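Toll-like receptor 13 (Mus musculus, PDB 4Z0C) recognises and binds bacterial 23S ribosomal RNA and signals through MYD88 and TRAF6 to activate NF-kappa-B and the inflammatory response. Local coordinates at residues 187-192 / 210-215; 169-174 / 194-199; 175-180 / 200-205; 118-123 / 142-147. All coordinates share one frame; numbering follows the deposited sequence.

Contact 1: residues 187-192 / 210-215. With NAG (2-acetamido-2-deoxy-beta-D-glucopyranose), chain F.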
loop_
_atom_site.group_PDB
_atom_site.type_symbol
_atom_site.label_atom_id
_atom_site.label_comp_id
_atom_site.label_asym_id
_atom_site.label_seq_id
_atom_site.Cartn_x
_atom_site.Cartn_y
_atom_site.Cartn_z
ATOM N N GLU A 187 33.244 -19.222 -17.236
ATOM C CA GLU A 187 32.989 -18.007 -16.472
ATOM C C GLU A 187 33.191 -18.227 -14.973
ATOM O O GLU A 187 32.730 -19.211 -14.410
ATOM C CB GLU A 187 31.567 -17.495 -16.739
ATOM C CG GLU A 187 31.165 -16.308 -15.887
ATOM C CD GLU A 187 29.677 -16.004 -15.960
ATOM O OE1 GLU A 187 29.071 -16.281 -17.021
ATOM O OE2 GLU A 187 29.120 -15.470 -14.967
ATOM N N GLY A 188 33.900 -17.312 -14.331
ATOM C CA GLY A 188 34.001 -17.317 -12.886
ATOM C C GLY A 188 34.863 -18.435 -12.347
ATOM O O GLY A 188 34.664 -18.912 -11.235
ATOM N N ASN A 189 35.846 -18.836 -13.131
ATOM C CA ASN A 189 36.858 -19.754 -12.642
ATOM C C ASN A 189 38.127 -18.987 -12.305
ATOM O O ASN A 189 38.091 -17.777 -12.054
ATOM C CB ASN A 189 37.147 -20.825 -13.681
ATOM C CG ASN A 189 36.120 -21.911 -13.679
ATOM O OD1 ASN A 189 36.306 -22.939 -13.042
ATOM N ND2 ASN A 189 35.025 -21.700 -14.399
ATOM N N LYS A 190 39.254 -19.677 -12.320
ATOM C CA LYS A 190 40.515 -19.020 -12.009
ATOM C C LYS A 190 41.603 -19.390 -13.016
ATOM O O LYS A 190 42.733 -19.704 -12.646
ATOM C CB LYS A 190 40.931 -19.291 -10.558
ATOM C CG LYS A 190 40.205 -20.446 -9.919
ATOM C CD LYS A 190 39.841 -20.134 -8.490
ATOM C CE LYS A 190 41.088 -20.033 -7.642
ATOM N NZ LYS A 190 41.742 -21.359 -7.427
ATOM N N LEU A 191 41.222 -19.359 -14.292
ATOM C CA LEU A 191 42.099 -19.709 -15.408
ATOM C C LEU A 191 43.368 -18.882 -15.476
ATOM O O LEU A 191 43.310 -17.655 -15.424
ATOM C CB LEU A 191 41.365 -19.537 -16.735
ATOM C CG LEU A 191 40.316 -20.586 -17.072
ATOM C CD1 LEU A 191 39.612 -20.202 -18.364
ATOM C CD2 LEU A 191 40.980 -21.939 -17.191
ATOM N N ARG A 192 44.502 -19.562 -15.641
ATOM C CA ARG A 192 45.787 -18.896 -15.831
ATOM C C ARG A 192 46.152 -18.929 -17.300
ATOM O O ARG A 192 47.070 -18.243 -17.725
ATOM C CB ARG A 192 46.891 -19.581 -15.025
ATOM C CG ARG A 192 46.700 -19.551 -13.523
ATOM C CD ARG A 192 47.483 -18.434 -12.856
ATOM N NE ARG A 192 47.247 -18.420 -11.414
ATOM C CZ ARG A 192 47.924 -19.155 -10.535
ATOM N NH1 ARG A 192 47.637 -19.081 -9.243
ATOM N NH2 ARG A 192 48.881 -19.974 -10.949
ATOM N N SER A 210 35.026 -15.390 -19.100
ATOM C CA SER A 210 34.790 -14.187 -18.313
ATOM C C SER A 210 35.031 -14.361 -16.805
ATOM O O SER A 210 34.906 -15.458 -16.274
ATOM C CB SER A 210 33.373 -13.674 -18.576
ATOM O OG SER A 210 32.551 -13.912 -17.458
ATOM N N ARG A 211 35.416 -13.270 -16.142
ATOM C CA ARG A 211 35.612 -13.217 -14.688
ATOM C C ARG A 211 36.562 -14.283 -14.145
ATOM O O ARG A 211 36.206 -15.013 -13.222
ATOM C CB ARG A 211 34.261 -13.321 -13.960
ATOM C CG ARG A 211 33.167 -12.393 -14.504
ATOM C CD ARG A 211 31.784 -12.867 -14.063
ATOM N NE ARG A 211 31.540 -12.435 -12.699
ATOM C CZ ARG A 211 31.637 -13.217 -11.630
ATOM N NH1 ARG A 211 31.963 -14.501 -11.758
ATOM N NH2 ARG A 211 31.405 -12.706 -10.426
ATOM N N ASN A 212 37.785 -14.338 -14.664
ATOM C CA ASN A 212 38.714 -15.405 -14.277
ATOM C C ASN A 212 39.899 -15.076 -13.368
ATOM O O ASN A 212 40.907 -15.775 -13.401
ATOM C CB ASN A 212 39.206 -16.191 -15.505
ATOM C CG ASN A 212 38.323 -17.385 -15.829
ATOM O OD1 ASN A 212 38.528 -18.485 -15.310
ATOM N ND2 ASN A 212 37.353 -17.180 -16.706
ATOM N N GLY A 213 39.799 -14.036 -12.554
ATOM C CA GLY A 213 40.815 -13.846 -11.534
ATOM C C GLY A 213 41.779 -12.690 -11.703
ATOM O O GLY A 213 41.627 -11.852 -12.595
ATOM N N ASN A 214 42.783 -12.655 -10.830
ATOM C CA ASN A 214 43.727 -11.543 -10.783
ATOM C C ASN A 214 44.877 -11.652 -11.786
ATOM O O ASN A 214 45.193 -10.691 -12.485
ATOM C CB ASN A 214 44.298 -11.421 -9.366
ATOM C CG ASN A 214 43.249 -11.011 -8.343
ATOM O OD1 ASN A 214 42.916 -11.786 -7.444
ATOM N ND2 ASN A 214 42.728 -9.795 -8.473
ATOM N N LYS A 215 45.479 -12.834 -11.865
ATOM C CA LYS A 215 46.621 -13.072 -12.750
ATOM C C LYS A 215 46.320 -12.876 -14.235
ATOM O O LYS A 215 45.346 -13.424 -14.765
ATOM C CB LYS A 215 47.224 -14.460 -12.517
ATOM C CG LYS A 215 48.128 -14.525 -11.288
ATOM C CD LYS A 215 49.539 -15.007 -11.636
ATOM C CE LYS A 215 50.376 -13.901 -12.288
ATOM N NZ LYS A 215 51.796 -14.308 -12.548
HETATM C C1 NAG F . 29.706 -12.298 -21.034
HETATM C C2 NAG F . 28.346 -11.832 -21.535
HETATM C C3 NAG F . 27.620 -10.974 -20.497
HETATM C C4 NAG F . 27.643 -11.673 -19.149
HETATM C C5 NAG F . 29.116 -11.870 -18.809
HETATM C C6 NAG F . 29.376 -12.338 -17.388
HETATM C C7 NAG F . 27.885 -11.462 -23.837
HETATM C C8 NAG F . 28.000 -10.610 -25.066
HETATM N N2 NAG F . 28.544 -11.079 -22.755
HETATM O O3 NAG F . 26.301 -10.705 -20.904
HETATM O O4 NAG F . 26.945 -10.914 -18.193
HETATM O O5 NAG F . 29.588 -12.826 -19.725
HETATM O O6 NAG F . 28.385 -13.291 -17.083
HETATM O O7 NAG F . 27.195 -12.477 -23.818
#

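Contact 2: residues 169-174 / 194-199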
loop_
_atom_site.group_PDB
_atom_site.type_symbol
_atom_site.label_atom_id
_atom_site.label_comp_id
_atom_site.label_asym_id
_atom_site.label_seq_id
_atom_site.Cartn_x
_atom_site.Cartn_y
_atom_site.Cartn_z
ATOM N N MET A 169 41.939 -23.956 -13.099
ATOM C CA MET A 169 43.090 -23.073 -13.140
ATOM C C MET A 169 43.824 -23.318 -14.441
ATOM O O MET A 169 44.366 -22.390 -15.034
ATOM C CB MET A 169 44.013 -23.361 -11.955
ATOM C CG MET A 169 45.038 -22.281 -11.660
ATOM S SD MET A 169 45.645 -22.378 -9.961
ATOM C CE MET A 169 44.106 -22.381 -9.042
ATOM N N TYR A 170 43.841 -24.578 -14.878
ATOM C CA TYR A 170 44.535 -24.942 -16.109
ATOM C C TYR A 170 43.687 -25.773 -17.067
ATOM O O TYR A 170 42.875 -26.587 -16.641
ATOM C CB TYR A 170 45.814 -25.709 -15.767
ATOM C CG TYR A 170 46.751 -24.907 -14.905
ATOM C CD1 TYR A 170 47.421 -23.811 -15.428
ATOM C CD2 TYR A 170 46.958 -25.229 -13.564
ATOM C CE1 TYR A 170 48.264 -23.052 -14.653
ATOM C CE2 TYR A 170 47.816 -24.471 -12.776
ATOM C CZ TYR A 170 48.468 -23.388 -13.336
ATOM O OH TYR A 170 49.321 -22.608 -12.591
ATOM N N LEU A 171 43.902 -25.582 -18.365
ATOM C CA LEU A 171 43.304 -26.463 -19.358
ATOM C C LEU A 171 44.103 -27.765 -19.467
ATOM O O LEU A 171 45.129 -27.924 -18.809
ATOM C CB LEU A 171 43.201 -25.780 -20.728
ATOM C CG LEU A 171 42.080 -24.767 -20.985
ATOM C CD1 LEU A 171 41.167 -24.616 -19.772
ATOM C CD2 LEU A 171 42.634 -23.434 -21.439
ATOM N N ASP A 172 43.605 -28.703 -20.270
ATOM C CA ASP A 172 44.244 -30.012 -20.436
ATOM C C ASP A 172 45.142 -30.081 -21.688
ATOM O O ASP A 172 44.854 -29.438 -22.700
ATOM C CB ASP A 172 43.167 -31.104 -20.474
ATOM C CG ASP A 172 43.708 -32.445 -20.932
ATOM O OD1 ASP A 172 43.699 -32.695 -22.156
ATOM O OD2 ASP A 172 44.140 -33.246 -20.075
ATOM N N HIS A 173 46.217 -30.869 -21.627
ATOM C CA HIS A 173 47.171 -30.924 -22.743
ATOM C C HIS A 173 47.505 -32.298 -23.323
ATOM O O HIS A 173 48.630 -32.536 -23.752
ATOM C CB HIS A 173 48.430 -30.128 -22.415
ATOM C CG HIS A 173 48.151 -28.679 -22.188
ATOM N ND1 HIS A 173 47.980 -27.784 -23.226
ATOM C CD2 HIS A 173 47.961 -27.973 -21.049
ATOM C CE1 HIS A 173 47.718 -26.590 -22.732
ATOM N NE2 HIS A 173 47.701 -26.676 -21.413
ATOM N N SER A 174 46.524 -33.194 -23.332
ATOM C CA SER A 174 46.598 -34.408 -24.132
ATOM C C SER A 174 45.570 -34.253 -25.237
ATOM O O SER A 174 44.458 -33.802 -24.980
ATOM C CB SER A 174 46.308 -35.653 -23.295
ATOM O OG SER A 174 46.757 -35.484 -21.963
ATOM N N LEU A 194 44.659 -19.623 -21.640
ATOM C CA LEU A 194 43.613 -19.826 -22.632
ATOM C C LEU A 194 44.186 -20.558 -23.848
ATOM O O LEU A 194 43.881 -20.225 -24.991
ATOM C CB LEU A 194 42.983 -18.488 -23.049
ATOM C CG LEU A 194 41.901 -17.941 -22.110
ATOM C CD1 LEU A 194 41.423 -16.566 -22.538
ATOM C CD2 LEU A 194 40.732 -18.902 -22.031
ATOM N N ASN A 195 45.019 -21.560 -23.586
ATOM C CA ASN A 195 45.685 -22.323 -24.638
ATOM C C ASN A 195 44.891 -23.581 -25.003
ATOM O O ASN A 195 44.940 -24.584 -24.286
ATOM C CB ASN A 195 47.104 -22.689 -24.164
ATOM C CG ASN A 195 47.887 -23.496 -25.187
ATOM O OD1 ASN A 195 47.422 -23.736 -26.307
ATOM N ND2 ASN A 195 49.081 -23.938 -24.794
ATOM N N PHE A 196 44.174 -23.547 -26.122
ATOM C CA PHE A 196 43.339 -24.693 -26.500
ATOM C C PHE A 196 43.952 -25.632 -27.561
ATOM O O PHE A 196 43.219 -26.303 -28.272
ATOM C CB PHE A 196 41.952 -24.225 -26.982
ATOM C CG PHE A 196 41.029 -23.786 -25.879
ATOM C CD1 PHE A 196 41.136 -22.525 -25.322
ATOM C CD2 PHE A 196 40.038 -24.632 -25.410
ATOM C CE1 PHE A 196 40.275 -22.112 -24.314
ATOM C CE2 PHE A 196 39.179 -24.225 -24.390
ATOM C CZ PHE A 196 39.307 -22.958 -23.844
ATOM N N SER A 197 45.279 -25.675 -27.666
ATOM C CA SER A 197 45.977 -26.557 -28.625
ATOM C C SER A 197 45.492 -28.006 -28.630
ATOM O O SER A 197 45.000 -28.506 -29.641
ATOM C CB SER A 197 47.478 -26.557 -28.334
ATOM O OG SER A 197 48.060 -25.317 -28.697
ATOM N N ALA A 198 45.590 -28.661 -27.480
ATOM C CA ALA A 198 45.272 -30.079 -27.361
ATOM C C ALA A 198 43.773 -30.380 -27.292
ATOM O O ALA A 198 43.364 -31.530 -27.079
ATOM C CB ALA A 198 45.973 -30.658 -26.148
ATOM N N LEU A 199 42.952 -29.350 -27.461
ATOM C CA LEU A 199 41.508 -29.520 -27.387
ATOM C C LEU A 199 40.847 -29.100 -28.696
ATOM O O LEU A 199 40.769 -27.930 -29.005
ATOM C CB LEU A 199 40.939 -28.728 -26.208
ATOM C CG LEU A 199 39.427 -28.874 -26.033
ATOM C CD1 LEU A 199 39.068 -30.334 -25.799
ATOM C CD2 LEU A 199 38.906 -27.992 -24.897
#

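Contact 3: residues 175-180 / 200-205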
loop_
_atom_site.group_PDB
_atom_site.type_symbol
_atom_site.label_atom_id
_atom_site.label_comp_id
_atom_site.label_asym_id
_atom_site.label_seq_id
_atom_site.Cartn_x
_atom_site.Cartn_y
_atom_site.Cartn_z
ATOM N N PRO A 175 45.954 -34.577 -26.481
ATOM C CA PRO A 175 45.070 -34.317 -27.624
ATOM C C PRO A 175 43.695 -34.965 -27.496
ATOM O O PRO A 175 43.581 -36.170 -27.259
ATOM C CB PRO A 175 45.840 -34.909 -28.806
ATOM C CG PRO A 175 47.269 -34.862 -28.383
ATOM C CD PRO A 175 47.286 -35.049 -26.894
ATOM N N ARG A 176 42.656 -34.143 -27.626
ATOM C CA ARG A 176 41.288 -34.648 -27.663
ATOM C C ARG A 176 40.343 -33.794 -28.514
ATOM O O ARG A 176 40.708 -32.726 -28.999
ATOM C CB ARG A 176 40.726 -34.877 -26.253
ATOM C CG ARG A 176 41.409 -34.125 -25.132
ATOM C CD ARG A 176 40.787 -34.536 -23.807
ATOM N NE ARG A 176 41.748 -34.751 -22.727
ATOM C CZ ARG A 176 41.687 -35.774 -21.878
ATOM N NH1 ARG A 176 40.745 -36.691 -22.017
ATOM N NH2 ARG A 176 42.583 -35.899 -20.910
ATOM N N SER A 177 39.125 -34.289 -28.696
ATOM C CA SER A 177 38.209 -33.711 -29.661
ATOM C C SER A 177 36.779 -33.885 -29.187
ATOM O O SER A 177 36.326 -35.012 -29.007
ATOM C CB SER A 177 38.391 -34.388 -31.023
ATOM O OG SER A 177 37.682 -33.714 -32.046
ATOM N N LEU A 178 36.086 -32.767 -28.956
ATOM C CA LEU A 178 34.649 -32.764 -28.660
ATOM C C LEU A 178 33.944 -32.146 -29.862
ATOM O O LEU A 178 33.932 -30.924 -30.013
ATOM C CB LEU A 178 34.345 -31.953 -27.399
ATOM C CG LEU A 178 34.668 -32.524 -26.014
ATOM C CD1 LEU A 178 36.151 -32.667 -25.796
ATOM C CD2 LEU A 178 34.094 -31.624 -24.949
ATOM N N VAL A 179 33.404 -32.990 -30.743
ATOM C CA VAL A 179 32.956 -32.515 -32.055
ATOM C C VAL A 179 31.536 -31.974 -32.121
ATOM O O VAL A 179 31.185 -31.273 -33.074
ATOM C CB VAL A 179 33.138 -33.594 -33.151
ATOM C CG1 VAL A 179 34.562 -34.134 -33.119
ATOM C CG2 VAL A 179 32.100 -34.697 -33.012
ATOM N N SER A 180 30.724 -32.307 -31.124
ATOM C CA SER A 180 29.343 -31.873 -31.097
ATOM C C SER A 180 29.214 -30.484 -30.455
ATOM O O SER A 180 28.224 -29.786 -30.687
ATOM C CB SER A 180 28.491 -32.887 -30.340
ATOM O OG SER A 180 27.871 -33.794 -31.235
ATOM N N SER A 200 40.412 -30.057 -29.501
ATOM C CA SER A 200 39.795 -29.699 -30.773
ATOM C C SER A 200 38.288 -29.536 -30.656
ATOM O O SER A 200 37.569 -30.494 -30.359
ATOM C CB SER A 200 40.129 -30.729 -31.843
ATOM O OG SER A 200 41.359 -30.414 -32.471
ATOM N N LEU A 201 37.813 -28.321 -30.910
ATOM C CA LEU A 201 36.392 -28.009 -30.815
ATOM C C LEU A 201 35.901 -27.427 -32.127
ATOM O O LEU A 201 35.607 -26.232 -32.210
ATOM C CB LEU A 201 36.153 -27.027 -29.672
ATOM C CG LEU A 201 36.694 -27.552 -28.345
ATOM C CD1 LEU A 201 36.528 -26.537 -27.254
ATOM C CD2 LEU A 201 35.961 -28.821 -27.998
ATOM N N PRO A 202 35.786 -28.286 -33.152
ATOM C CA PRO A 202 35.530 -27.862 -34.533
ATOM C C PRO A 202 34.202 -27.133 -34.710
ATOM O O PRO A 202 34.086 -26.312 -35.623
ATOM C CB PRO A 202 35.490 -29.189 -35.303
ATOM C CG PRO A 202 35.114 -30.217 -34.269
ATOM C CD PRO A 202 35.775 -29.756 -33.011
ATOM N N ASN A 203 33.239 -27.395 -33.828
ATOM C CA ASN A 203 31.916 -26.786 -33.957
ATOM C C ASN A 203 31.556 -25.732 -32.901
ATOM O O ASN A 203 30.404 -25.308 -32.816
ATOM C CB ASN A 203 30.841 -27.864 -34.052
ATOM C CG ASN A 203 30.929 -28.635 -35.347
ATOM O OD1 ASN A 203 31.160 -28.052 -36.412
ATOM N ND2 ASN A 203 30.764 -29.951 -35.269
ATOM N N LEU A 204 32.547 -25.305 -32.119
ATOM C CA LEU A 204 32.318 -24.329 -31.057
ATOM C C LEU A 204 31.997 -22.940 -31.619
ATOM O O LEU A 204 32.769 -22.376 -32.406
ATOM C CB LEU A 204 33.528 -24.268 -30.112
ATOM C CG LEU A 204 33.137 -23.724 -28.737
ATOM C CD1 LEU A 204 32.257 -24.727 -28.046
ATOM C CD2 LEU A 204 34.342 -23.443 -27.874
ATOM N N THR A 205 30.857 -22.388 -31.212
ATOM C CA THR A 205 30.471 -21.039 -31.646
ATOM C C THR A 205 30.538 -20.010 -30.529
ATOM O O THR A 205 30.698 -18.827 -30.785
ATOM C CB THR A 205 29.062 -21.022 -32.225
ATOM O OG1 THR A 205 28.194 -21.669 -31.298
ATOM C CG2 THR A 205 29.002 -21.809 -33.516
HETATM O O HOH W 1 33.173 -28.550 -31.395
#

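Contact 4: residues 118-123 / 142-147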
loop_
_atom_site.group_PDB
_atom_site.type_symbol
_atom_site.label_atom_id
_atom_site.label_comp_id
_atom_site.label_asym_id
_atom_site.label_seq_id
_atom_site.Cartn_x
_atom_site.Cartn_y
_atom_site.Cartn_z
ATOM N N ILE A 118 30.588 -30.963 -6.316
ATOM C CA ILE A 118 31.287 -31.951 -7.136
ATOM C C ILE A 118 32.768 -31.630 -7.335
ATOM O O ILE A 118 33.118 -30.489 -7.635
ATOM C CB ILE A 118 30.606 -32.090 -8.517
ATOM C CG1 ILE A 118 29.175 -32.606 -8.339
ATOM C CG2 ILE A 118 31.413 -33.011 -9.438
ATOM C CD1 ILE A 118 28.275 -32.370 -9.535
ATOM N N THR A 119 33.628 -32.636 -7.146
ATOM C CA THR A 119 35.058 -32.507 -7.456
ATOM C C THR A 119 35.455 -33.419 -8.609
ATOM O O THR A 119 36.322 -33.066 -9.408
ATOM C CB THR A 119 35.959 -32.844 -6.253
ATOM O OG1 THR A 119 35.635 -34.146 -5.764
ATOM C CG2 THR A 119 35.783 -31.832 -5.132
ATOM N N HIS A 120 34.816 -34.586 -8.704
ATOM C CA HIS A 120 35.169 -35.577 -9.728
ATOM C C HIS A 120 33.969 -36.285 -10.335
ATOM O O HIS A 120 32.937 -36.478 -9.687
ATOM C CB HIS A 120 36.119 -36.635 -9.163
ATOM C CG HIS A 120 37.459 -36.101 -8.767
ATOM N ND1 HIS A 120 37.740 -35.657 -7.493
ATOM C CD2 HIS A 120 38.603 -35.949 -9.477
ATOM C CE1 HIS A 120 38.994 -35.250 -7.437
ATOM N NE2 HIS A 120 39.542 -35.417 -8.629
ATOM N N ILE A 121 34.130 -36.712 -11.580
ATOM C CA ILE A 121 33.105 -37.492 -12.254
ATOM C C ILE A 121 33.780 -38.740 -12.788
ATOM O O ILE A 121 34.801 -38.651 -13.476
ATOM C CB ILE A 121 32.497 -36.734 -13.438
ATOM C CG1 ILE A 121 31.897 -35.396 -12.984
ATOM C CG2 ILE A 121 31.450 -37.597 -14.123
ATOM C CD1 ILE A 121 31.131 -34.672 -14.074
ATOM N N HIS A 122 33.226 -39.903 -12.466
ATOM C CA HIS A 122 33.822 -41.147 -12.912
ATOM C C HIS A 122 33.851 -41.193 -14.433
ATOM O O HIS A 122 32.909 -40.741 -15.096
ATOM C CB HIS A 122 33.091 -42.373 -12.363
ATOM C CG HIS A 122 33.793 -43.659 -12.673
ATOM N ND1 HIS A 122 33.564 -44.373 -13.827
ATOM C CD2 HIS A 122 34.750 -44.336 -11.993
ATOM C CE1 HIS A 122 34.337 -45.447 -13.839
ATOM N NE2 HIS A 122 35.068 -45.443 -12.738
ATOM N N LYS A 123 34.954 -41.717 -14.963
ATOM C CA LYS A 123 35.190 -41.821 -16.398
ATOM C C LYS A 123 33.989 -42.342 -17.184
ATOM O O LYS A 123 33.728 -41.895 -18.302
ATOM C CB LYS A 123 36.373 -42.758 -16.639
ATOM C CG LYS A 123 37.005 -42.625 -18.008
ATOM C CD LYS A 123 38.232 -43.531 -18.143
ATOM C CE LYS A 123 37.978 -44.903 -17.539
ATOM N NZ LYS A 123 37.609 -45.909 -18.579
ATOM N N ILE A 142 35.038 -28.062 -8.768
ATOM C CA ILE A 142 35.908 -28.703 -9.752
ATOM C C ILE A 142 37.161 -27.887 -10.083
ATOM O O ILE A 142 37.063 -26.754 -10.548
ATOM C CB ILE A 142 35.174 -28.911 -11.071
ATOM C CG1 ILE A 142 33.914 -29.750 -10.858
ATOM C CG2 ILE A 142 36.125 -29.518 -12.130
ATOM C CD1 ILE A 142 32.965 -29.679 -12.032
ATOM N N SER A 143 38.330 -28.483 -9.886
ATOM C CA SER A 143 39.588 -27.851 -10.270
ATOM C C SER A 143 40.356 -28.678 -11.320
ATOM O O SER A 143 41.170 -28.147 -12.073
ATOM C CB SER A 143 40.443 -27.618 -9.025
ATOM O OG SER A 143 40.414 -28.754 -8.183
ATOM N N ASP A 144 40.058 -29.970 -11.373
ATOM C CA ASP A 144 40.664 -30.896 -12.316
ATOM C C ASP A 144 39.838 -30.986 -13.598
ATOM O O ASP A 144 38.877 -31.748 -13.683
ATOM C CB ASP A 144 40.808 -32.280 -11.670
ATOM C CG ASP A 144 41.522 -33.301 -12.571
ATOM O OD1 ASP A 144 42.069 -32.929 -13.641
ATOM O OD2 ASP A 144 41.529 -34.493 -12.188
ATOM N N PHE A 145 40.223 -30.199 -14.591
ATOM C CA PHE A 145 39.535 -30.175 -15.873
ATOM C C PHE A 145 39.761 -31.455 -16.707
ATOM O O PHE A 145 38.845 -31.903 -17.413
ATOM C CB PHE A 145 39.967 -28.930 -16.647
ATOM C CG PHE A 145 39.232 -28.717 -17.934
ATOM C CD1 PHE A 145 37.853 -28.760 -17.976
ATOM C CD2 PHE A 145 39.924 -28.425 -19.097
ATOM C CE1 PHE A 145 37.173 -28.541 -19.160
ATOM C CE2 PHE A 145 39.250 -28.206 -20.281
ATOM C CZ PHE A 145 37.868 -28.259 -20.309
ATOM N N SER A 146 40.944 -32.066 -16.588
ATOM C CA SER A 146 41.237 -33.324 -17.313
ATOM C C SER A 146 40.199 -34.380 -17.025
ATOM O O SER A 146 39.709 -35.035 -17.939
ATOM C CB SER A 146 42.628 -33.885 -16.977
ATOM O OG SER A 146 43.664 -33.028 -17.440
ATOM N N GLY A 147 39.858 -34.531 -15.749
ATOM C CA GLY A 147 38.853 -35.493 -15.327
ATOM C C GLY A 147 37.473 -35.254 -15.920
ATOM O O GLY A 147 36.762 -36.198 -16.229
HETATM O O HOH W 2 36.173 -38.628 -15.882
#

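Contact 1: residues 187-192 / 210-215
An asparagine ladder of the leucine-rich-repeat solenoid joins 187-192, in repeat 7, to 210-215, in repeat 8, just past the parallel strands 183-185 and 206-208. Asn-212 is the rung. Its CG lies beside its own backbone N (chi1 -90°), so the amide turns toward the preceding coil, alongside Leu-191. There OD1 takes the N-H of Leu-191 on a lone pair and in the carbonyl plane, at 3.0 Å from Leu-191 N to Asn-212 OD1 and nearly straight (168° at the hydrogen). The same oxygen rests against CB and CG of Leu-191, while ND2 donates to Ala-209 O and Phe-186 O, so both ends of this buried amide are gripped. Asn-189 repeats the pattern one coil earlier, with OD1 on Ile-168 N and ND2 on Phe-186 O and Leu-163 O.

At the other end Gly-188 N donates to Ser-210 O at 2.9 Å. The extended chain of Glu-187 runs out past Ser-210, its CG 3.2 Å from Ser-210 OG, and both Glu-187 OE1 and OE2 lie 3.1 Å from NAG O6. Glu-187 OE2 stays 4.4 Å from Arg-211 NH1, well out of the guanidinium plane, so any attraction is one of charge alone. Backbone bonds from Glu-187 to Asn-165 and from Arg-211 to Ser-234 carry the stacking into adjoining coils, between strands 183-185 and 206-208 and strands 194-195 and 220-221.

Contact 2: residues 169-174 / 194-199
Leu-171 leaves its backbone pointing at 194-199, and its CB already lies 4.1 Å from Asn-195 O. From there CG sits beside the backbone N (chi1 -78°), and an unusual, nearly eclipsed chi2 of -2° accompanies the placing of CD2 at the neighbouring coil. CD2 of Leu-171 is 3.7 Å from Asn-195 N and also settles over one face of the Phe-196 ring, a CH-pi contact 4.2 Å from the centroid and displaced toward the rim. The other methyl, CD1, packs on Leu-191. Phe-145 of helix 145-152 also touches Leu-171, enclosing it in the hydrophobic interior of the leucine-rich-repeat solenoid, where repeats 6 and 7 stack their returning loops nearly parallel, 13° apart.

The His-173 imidazole crosses the Asn-195 amide at about a right angle, His-173 CE1 being 3.6 Å from Asn-195 ND2, while its NE2 bonds to Glu-193. Each loop has its own Asx turn: Asp-172 OD1 receives Ser-174 N from above the carboxylate plane and also meets Arg-176 NE in a salt bridge, OD2 taking Ser-146 OG; Asn-195 OD1 accepts both Ser-197 N and Ser-197 OG, the hydroxyl on a lone pair. Ala-198 CB presses on the backbone, 3.6 Å from His-173 C.

Contact 3: residues 175-180 / 200-205
Ser-200 has the greatest buried area here, and its backbone makes the bonds. Its N donates to Arg-176 O at 2.7 Å, almost straight at 173°, and its O receives Leu-178 N at 3.1 Å, nearly along the C=O axis. Ser-177 lies between these two bonds, paired with Ser-200 in a parallel bridge, with both side chains on the same face and Ser-177 OG 3.9 Å from Ser-200 CB. This little two-strand ladder, 176-177 beside 199-200, belongs to the returning side of the leucine-rich-repeat solenoid, away from the long row of parallel strands that includes 183-185 and 206-208.

Val-179 comes next in buried area. Its CB and CG1 cross obliquely over CG of Pro-202, each 4.1 Å away, and its carbonyl is taken by Asn-203: with CG beside the backbone N (chi1 -68°), ND2 reaches Val-179 O at 2.6 Å, nearly along the C=O axis. Leu-178 faces the interior instead, setting CB 3.6 Å from Leu-201 CD2 and leaning on Leu-149 of helix 145-152. Its carbonyl O is bridged by a water, which donates to it, to the N-H of Asn-203, a residue within the type I turn from Leu-201 to Leu-204.

Contact 4: residues 118-123 / 142-147
A sparse, largely indirect contact joins the short, weakly bonded strand about 120-121 of leucine-rich repeat 4 to the start of helix 145-152 in repeat 5, where a helix takes the place of an extended segment on that side of the solenoid. No direct hydrogen bond links 118-123 to 142-147. In the interior, Ile-142 turns CG1 beside its backbone N (chi1 -58°) and lays it 3.4 Å from Ile-118 O; the same CG1 is 4.3 Å from Ile-118 CG2, a loose apolar contact. Ile-121, also buried, packs on Ile-148 and Ala-151 of the helix.

Where the chains part, a single water spans them, donating to both Ile-121 O, at 2.8 Å, and Gly-147 O, at 2.5 Å. Two backbone acceptors that could not pair with each other are thereby joined.

Nearer the surface, Asp-144 is the N-cap residue. Its CG lies anti to the backbone N (chi1 -176°), and OD1 accepts from Gly-147 N in a weak capping bond of 3.4 Å. The other oxygen, OD2, lies at the edge of the His-120 ring, 4.2 Å from NE2, with carboxylate and ring planes 77° apart. The other ring nitrogen, ND1, shares a hydrogen bond with Thr-119 OG1, either being the possible donor, which helps fix the ring's rotation. At this separation the carboxylate would be expected to stabilise a protonated imidazole, although the charge of His-120 is not established.

Overall arrangement
Contacts 1, 2 and 3 cross one another along the chain and sample successive sides of the same stacked coils, whereas contact 4 closes earlier, between repeats 4 and 5. All four are partly buried. Contact 1, beside the main strands, depends on a buried side-chain amide and meets a glycan at its Glu-187 end. Contact 2 has no hydrogen bond across its segments and relies on packing, while contact 3 is mostly hydrogen-bonded backbone; Ala-198 O to Arg-176 N joins the two. Helix 145-152 ties contact 4 to contact 2, Ser-146 OG bonding Asp-172 and Phe-145 packing on Leu-171. In contact 4 a water replaces the direct bonds found in contacts 1 and 3.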